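PDB 4ZXH: Abbfa_003403 from Acinetobacter baumannii, which is a four-domain nonribosomal peptide synthetase, with condensation, adenylation, carrier and thioesterase domains that probably activate an amino acid, join it to an acyl partner and release the product. Local coordinates for residues Q697-V703 / M723-W729. Sequence-based numbering, arbitrary orientation.
Sequences QDGIQLV and MLLDSEW
Leu702 and Leu724 meet in the buried half of this contact. Leu724 CD1 lies 3.7 Å from Leu702 CD2, and the two side chains cross at about a right angle. Val703 CG2 adds to the same apolar patch. It also sits 4.0 Å from Trp729 CB, while Val703 CG1 stands at the edge of the indole, near its plane. Within its own segment, Leu724 CD2 sits above one face of that ring, offset toward the rim. Leu706, further along helix 699-709, touches both Leu724 and Trp729. Helix 699-709 leads into strand 713-716 of the adenylation domain, and helix 718-725 leads out towards parallel strand 735-740. They are neighbouring helices of successive beta-alpha-beta crossovers. Buried Gly699 is also tightly packed, its CA nearest that of Leu724. Ser727 OG, 3.3 Å from Gly699 CA, and Met723 CG pack on this glycine. The hydroxyl donates a hydrogen bond to Met723 O (2.9 Å). Met723 is anti at its first two torsions (chi1 -177°), and SD lies 3.7 Å from Gln697 C. The bend at chi3 (75°) lays CE 3.8 Å from Gly699 N. At the rim two exposed side chains pack loosely: Ile700 CG1 stays 4.5 Å from Ser727 CB, and Gln697, its CB pointing away, touches Lys953.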
loop_
_atom_site.group_PDB
_atom_site.type_symbol
_atom_site.label_atom_id
_atom_site.label_comp_id
_atom_site.label_asym_id
_atom_site.label_seq_id
_atom_site.Cartn_x
_atom_site.Cartn_y
_atom_site.Cartn_z
ATOM N N GLN A 697 4.524 26.214 -26.031
ATOM C CA GLN A 697 4.153 24.813 -26.162
ATOM C C GLN A 697 5.341 23.966 -26.608
ATOM O O GLN A 697 5.202 22.783 -26.919
ATOM C CB GLN A 697 2.995 24.671 -27.138
ATOM C CG GLN A 697 1.735 25.346 -26.642
ATOM C CD GLN A 697 0.561 25.120 -27.563
ATOM O OE1 GLN A 697 0.739 24.701 -28.713
ATOM N NE2 GLN A 697 -0.650 25.403 -27.070
ATOM N N ASP A 698 6.511 24.588 -26.637
ATOM C CA ASP A 698 7.740 23.896 -26.965
ATOM C C ASP A 698 8.766 24.172 -25.858
ATOM O O ASP A 698 9.195 25.310 -25.665
ATOM C CB ASP A 698 8.251 24.346 -28.335
ATOM C CG ASP A 698 9.323 23.435 -28.884
ATOM O OD1 ASP A 698 9.848 22.595 -28.114
ATOM O OD2 ASP A 698 9.632 23.553 -30.092
ATOM N N GLY A 699 9.138 23.130 -25.123
ATOM C CA GLY A 699 10.036 23.277 -23.991
ATOM C C GLY A 699 11.358 23.960 -24.306
ATOM O O GLY A 699 11.771 24.887 -23.606
ATOM N N ILE A 700 12.022 23.505 -25.365
ATOM C CA ILE A 700 13.315 24.059 -25.748
ATOM C C ILE A 700 13.156 25.496 -26.223
ATOM O O ILE A 700 13.995 26.361 -25.955
ATOM C CB ILE A 700 13.981 23.212 -26.847
ATOM C CG1 ILE A 700 14.190 21.780 -26.339
ATOM C CG2 ILE A 700 15.301 23.841 -27.283
ATOM C CD1 ILE A 700 14.760 20.824 -27.373
ATOM N N GLN A 701 12.060 25.760 -26.911
ATOM C CA GLN A 701 11.811 27.104 -27.379
ATOM C C GLN A 701 11.480 28.044 -26.208
ATOM O O GLN A 701 11.792 29.238 -26.263
ATOM C CB GLN A 701 10.691 27.091 -28.408
ATOM C CG GLN A 701 10.874 28.112 -29.516
ATOM C CD GLN A 701 9.995 27.807 -30.702
ATOM O OE1 GLN A 701 9.618 26.649 -30.921
ATOM N NE2 GLN A 701 9.638 28.840 -31.467
ATOM N N LEU A 702 10.877 27.500 -25.146
ATOM C CA LEU A 702 10.555 28.293 -23.955
ATOM C C LEU A 702 11.779 28.484 -23.060
ATOM O O LEU A 702 11.924 29.528 -22.431
ATOM C CB LEU A 702 9.417 27.656 -23.152
ATOM C CG LEU A 702 8.918 28.435 -21.928
ATOM C CD1 LEU A 702 8.479 29.850 -22.309
ATOM C CD2 LEU A 702 7.776 27.712 -21.254
ATOM N N VAL A 703 12.656 27.486 -23.000
ATOM C CA VAL A 703 13.926 27.653 -22.298
ATOM C C VAL A 703 14.724 28.798 -22.920
ATOM O O VAL A 703 15.344 29.587 -22.208
ATOM C CB VAL A 703 14.778 26.373 -22.321
ATOM C CG1 VAL A 703 16.153 26.647 -21.745
ATOM C CG2 VAL A 703 14.103 25.266 -21.528
ATOM N N MET A 723 6.828 20.368 -18.558
ATOM C CA MET A 723 7.411 20.506 -19.901
ATOM C C MET A 723 8.797 21.166 -19.844
ATOM O O MET A 723 9.756 20.716 -20.491
ATOM C CB MET A 723 6.481 21.310 -20.815
ATOM C CG MET A 723 6.989 21.442 -22.245
ATOM S SD MET A 723 5.967 22.492 -23.307
ATOM C CE MET A 723 6.404 24.120 -22.708
ATOM N N LEU A 724 8.886 22.215 -19.035
ATOM C CA LEU A 724 10.119 22.959 -18.816
ATOM C C LEU A 724 11.222 22.110 -18.180
ATOM O O LEU A 724 12.347 22.081 -18.669
ATOM C CB LEU A 724 9.811 24.167 -17.942
ATOM C CG LEU A 724 10.560 25.476 -18.138
ATOM C CD1 LEU A 724 10.580 25.892 -19.599
ATOM C CD2 LEU A 724 9.852 26.519 -17.316
ATOM N N LEU A 725 10.903 21.409 -17.097
ATOM C CA LEU A 725 11.911 20.600 -16.410
ATOM C C LEU A 725 12.368 19.433 -17.268
ATOM O O LEU A 725 13.516 19.004 -17.178
ATOM C CB LEU A 725 11.380 20.084 -15.071
ATOM C CG LEU A 725 10.933 21.191 -14.114
ATOM C CD1 LEU A 725 10.343 20.621 -12.845
ATOM C CD2 LEU A 725 12.071 22.165 -13.804
ATOM N N ASP A 726 11.473 18.925 -18.106
ATOM C CA ASP A 726 11.804 17.794 -18.963
ATOM C C ASP A 726 12.552 18.257 -20.211
ATOM O O ASP A 726 12.875 17.445 -21.080
ATOM C CB ASP A 726 10.541 17.020 -19.352
ATOM N N SER A 727 12.834 19.557 -20.290
ATOM C CA SER A 727 13.565 20.118 -21.430
ATOM C C SER A 727 14.922 20.687 -21.025
ATOM O O SER A 727 15.416 21.625 -21.661
ATOM C CB SER A 727 12.742 21.213 -22.126
ATOM O OG SER A 727 11.587 20.687 -22.763
ATOM N N GLU A 728 15.513 20.109 -19.978
ATOM C CA GLU A 728 16.827 20.511 -19.467
ATOM C C GLU A 728 16.915 22.029 -19.227
ATOM O O GLU A 728 17.805 22.705 -19.746
ATOM C CB GLU A 728 17.932 20.047 -20.424
ATOM N N TRP A 729 15.975 22.551 -18.442
ATOM C CA TRP A 729 15.938 23.968 -18.088
ATOM C C TRP A 729 16.898 24.259 -16.949
ATOM O O TRP A 729 16.900 23.555 -15.940
ATOM C CB TRP A 729 14.518 24.387 -17.699
ATOM C CG TRP A 729 14.384 25.823 -17.260
ATOM C CD1 TRP A 729 14.894 26.927 -17.888
ATOM C CD2 TRP A 729 13.664 26.310 -16.124
ATOM N NE1 TRP A 729 14.551 28.070 -17.202
ATOM C CE2 TRP A 729 13.794 27.722 -16.115
ATOM C CE3 TRP A 729 12.928 25.693 -15.106
ATOM C CZ2 TRP A 729 13.218 28.525 -15.132
ATOM C CZ3 TRP A 729 12.352 26.492 -14.129
ATOM C CH2 TRP A 729 12.503 27.896 -14.150
#